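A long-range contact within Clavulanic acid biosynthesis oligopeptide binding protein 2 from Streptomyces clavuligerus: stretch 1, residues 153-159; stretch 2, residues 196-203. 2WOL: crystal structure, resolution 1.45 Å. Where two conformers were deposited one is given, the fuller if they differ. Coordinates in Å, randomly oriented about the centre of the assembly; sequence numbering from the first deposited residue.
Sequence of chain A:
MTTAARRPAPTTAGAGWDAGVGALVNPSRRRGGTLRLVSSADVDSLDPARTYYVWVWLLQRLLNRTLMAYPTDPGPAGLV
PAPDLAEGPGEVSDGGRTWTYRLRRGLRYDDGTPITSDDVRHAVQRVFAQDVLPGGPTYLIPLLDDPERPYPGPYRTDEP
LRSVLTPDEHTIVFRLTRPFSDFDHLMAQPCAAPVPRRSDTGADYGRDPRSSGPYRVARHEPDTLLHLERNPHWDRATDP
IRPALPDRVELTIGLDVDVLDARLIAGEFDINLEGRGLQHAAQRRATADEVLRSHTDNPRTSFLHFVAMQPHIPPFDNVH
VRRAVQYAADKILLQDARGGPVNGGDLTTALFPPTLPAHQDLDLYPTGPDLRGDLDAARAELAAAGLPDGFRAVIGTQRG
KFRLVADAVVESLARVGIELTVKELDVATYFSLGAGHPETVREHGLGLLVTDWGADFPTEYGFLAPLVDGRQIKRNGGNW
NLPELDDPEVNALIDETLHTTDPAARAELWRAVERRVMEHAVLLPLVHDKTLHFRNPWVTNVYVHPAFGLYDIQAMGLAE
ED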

# COMPACT_ATOMS: atom_id res chain seq x y z
N GLY A 153 6.13 -21.65 -13.67
CA GLY A 153 5.09 -20.84 -14.29
C GLY A 153 4.36 -21.59 -15.40
O GLY A 153 4.85 -22.62 -15.89
N PRO A 154 3.20 -21.06 -15.83
CA PRO A 154 2.29 -21.78 -16.72
C PRO A 154 2.69 -21.79 -18.20
O PRO A 154 2.01 -22.43 -19.00
CB PRO A 154 0.97 -21.03 -16.53
CG PRO A 154 1.40 -19.63 -16.27
CD PRO A 154 2.67 -19.73 -15.47
N TYR A 155 3.75 -21.07 -18.55
CA TYR A 155 4.22 -21.04 -19.94
C TYR A 155 5.32 -22.07 -20.17
O TYR A 155 5.51 -22.54 -21.30
CB TYR A 155 4.71 -19.63 -20.32
CG TYR A 155 3.71 -18.55 -19.94
CD1 TYR A 155 2.40 -18.60 -20.40
CD2 TYR A 155 4.09 -17.48 -19.13
CE1 TYR A 155 1.48 -17.62 -20.05
CE2 TYR A 155 3.18 -16.49 -18.79
CZ TYR A 155 1.87 -16.57 -19.25
OH TYR A 155 0.97 -15.59 -18.91
N ARG A 156 6.03 -22.43 -19.10
CA ARG A 156 7.14 -23.38 -19.17
C ARG A 156 6.73 -24.82 -18.87
O ARG A 156 7.47 -25.76 -19.17
CB ARG A 156 8.27 -22.93 -18.24
CG ARG A 156 8.89 -21.61 -18.66
CD ARG A 156 10.13 -21.28 -17.83
NE ARG A 156 10.71 -20.01 -18.25
CZ ARG A 156 11.59 -19.88 -19.25
NH1 ARG A 156 11.98 -20.94 -19.94
NH2 ARG A 156 12.06 -18.68 -19.55
N THR A 157 5.56 -24.98 -18.25
CA THR A 157 4.96 -26.30 -18.07
C THR A 157 3.44 -26.18 -18.07
O THR A 157 2.89 -25.15 -17.64
CB THR A 157 5.45 -27.01 -16.77
OG1 THR A 157 4.95 -28.35 -16.75
CG2 THR A 157 4.98 -26.27 -15.52
N ASP A 158 2.76 -27.21 -18.55
CA ASP A 158 1.30 -27.24 -18.51
C ASP A 158 0.77 -28.06 -17.33
O ASP A 158 -0.44 -28.18 -17.14
CB ASP A 158 0.68 -27.69 -19.85
CG ASP A 158 1.18 -29.05 -20.31
OD1 ASP A 158 1.58 -29.87 -19.46
OD2 ASP A 158 1.17 -29.28 -21.54
N GLU A 159 1.69 -28.60 -16.53
CA GLU A 159 1.29 -29.24 -15.28
C GLU A 159 0.93 -28.17 -14.26
O GLU A 159 1.73 -27.27 -13.99
CB GLU A 159 2.40 -30.14 -14.74
CG GLU A 159 1.95 -30.97 -13.56
CD GLU A 159 3.07 -31.76 -12.92
OE1 GLU A 159 4.26 -31.49 -13.22
OE2 GLU A 159 2.77 -32.66 -12.11
N PRO A 196 -8.44 -16.46 -17.74
CA PRO A 196 -8.63 -17.74 -18.42
C PRO A 196 -7.45 -18.01 -19.35
O PRO A 196 -7.08 -17.15 -20.15
CB PRO A 196 -9.93 -17.54 -19.20
CG PRO A 196 -10.01 -16.09 -19.45
CD PRO A 196 -9.27 -15.39 -18.33
N ARG A 197 -6.87 -19.21 -19.24
CA ARG A 197 -5.68 -19.56 -20.03
C ARG A 197 -5.91 -19.34 -21.53
O ARG A 197 -5.00 -18.88 -22.23
CB ARG A 197 -5.22 -21.00 -19.75
CG ARG A 197 -3.91 -21.34 -20.45
CD ARG A 197 -3.58 -22.82 -20.41
NE ARG A 197 -2.80 -23.20 -19.23
CZ ARG A 197 -1.48 -23.02 -19.10
NH1 ARG A 197 -0.77 -22.45 -20.07
NH2 ARG A 197 -0.87 -23.40 -17.99
N ARG A 198 -7.12 -19.64 -22.00
CA ARG A 198 -7.47 -19.45 -23.42
C ARG A 198 -7.23 -18.04 -23.97
O ARG A 198 -6.96 -17.87 -25.16
CB ARG A 198 -8.93 -19.87 -23.68
CG ARG A 198 -9.95 -19.14 -22.82
CD ARG A 198 -11.38 -19.53 -23.13
NE ARG A 198 -12.28 -18.81 -22.23
CZ ARG A 198 -12.65 -19.24 -21.03
NH1 ARG A 198 -12.25 -20.42 -20.57
NH2 ARG A 198 -13.45 -18.50 -20.28
N SER A 199 -7.33 -17.03 -23.10
CA SER A 199 -7.17 -15.63 -23.51
C SER A 199 -5.86 -15.02 -23.02
O SER A 199 -5.61 -13.83 -23.22
CB SER A 199 -8.34 -14.78 -23.00
OG SER A 199 -9.57 -15.21 -23.56
N ASP A 200 -5.04 -15.84 -22.38
CA ASP A 200 -3.79 -15.35 -21.79
C ASP A 200 -2.68 -15.22 -22.83
O ASP A 200 -1.98 -16.19 -23.15
CB ASP A 200 -3.35 -16.22 -20.61
CG ASP A 200 -2.13 -15.67 -19.89
OD1 ASP A 200 -1.71 -14.53 -20.20
OD2 ASP A 200 -1.58 -16.37 -19.02
N THR A 201 -2.51 -14.00 -23.33
CA THR A 201 -1.48 -13.66 -24.31
C THR A 201 -0.14 -13.29 -23.65
O THR A 201 0.73 -12.68 -24.29
CB THR A 201 -1.94 -12.51 -25.24
OG1 THR A 201 -2.49 -11.45 -24.44
CG2 THR A 201 -3.00 -12.99 -26.21
N GLY A 202 0.03 -13.66 -22.38
CA GLY A 202 1.31 -13.50 -21.68
C GLY A 202 1.77 -12.06 -21.55
O GLY A 202 1.07 -11.23 -20.97
N ALA A 203 2.95 -11.77 -22.10
CA ALA A 203 3.54 -10.43 -22.03
C ALA A 203 2.63 -9.35 -22.62
O ALA A 203 2.77 -8.17 -22.28
CB ALA A 203 4.89 -10.42 -22.73

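This is a small polar contact between a loop and a stretch that is mostly loop, with one short 3-10 segment, in which two long side chains reach across a gap that the backbones never close. It illustrates a general principle: where two segments neither pair as strands nor pack as long helices, one can be fastened to the other by a few well-directed hydrogen bonds, with little burial. The nearest CA atoms lie far apart, 8.9 Å between Pro154 CA and Arg197 CA and 8.3 Å between Tyr155 CA and Gly202 CA, and just 242 Å² of surface is covered, both sides summed.

The first bridge comes from Arg197. Its CA-to-CB bond points sideways to the other stretch, but the chain, with chi1 and chi2 both t and chi3 turned to m, carries the guanidinium across to the backbone of Pro154. There the carbonyl oxygen accepts two hydrogen bonds, from Arg197 NH1 to Pro154 O at 3.0 Å and from Arg197 NH2 to the same Pro154 O at 3.2 Å. The oxygen lies at the edge of the guanidinium, near its plane, where the N-H bonds of the two terminal nitrogens can converge on a single acceptor; the angles at hydrogen, 156° and 142°, are those of a forked arrangement. Arginine suits this task because it combines length with several coplanar donors. The proline also touches this group: its CA-to-CB bond points toward the other stretch, and Pro154 CB lies 3.3 Å from Arg197 NH2, so that the buried proline supplies packing from its side chain as well as an acceptor from its backbone.

The second bridge runs the other way, from stretch 1 to stretch 2. Tyr155 likewise sets out sideways, and with chi1 at m its ring extends until the hydroxyl meets a carboxylate: Tyr155 OH donates to Asp200 OD2 at 2.7 Å, a short bond with the acceptor near the plane of the ring. Asp200 points its CB toward the partner, with chi1 at t. Besides the bond that OD2 accepts from the tyrosine, Asp200 OD1 accepts from Gly202 N at 2.9 Å, bracing the turn of its own loop. The same carboxylate thus links the local fold to the long-range contact, and both oxygens have further partners elsewhere in the structure.

Gly202 lies against the tyrosine. Its CA sits 3.5 Å from Tyr155 OH, and an ideal CB would point toward stretch 1, 3.9 Å from Tyr155 CZ. That distance alone would not exclude a side chain, but the positive phi of 63° favours glycine in its own right.

Within stretch 2 the backbone ties the two anchors together. Arg197 begins a 3-10 segment, and Asp200 N bonds to Arg197 O at 3.0 Å, joining the two residues of stretch 2 that make the cross-stretch hydrogen bonds. Separately, Gly153, though outside the contact, adopts angles that call for glycine immediately before Pro154.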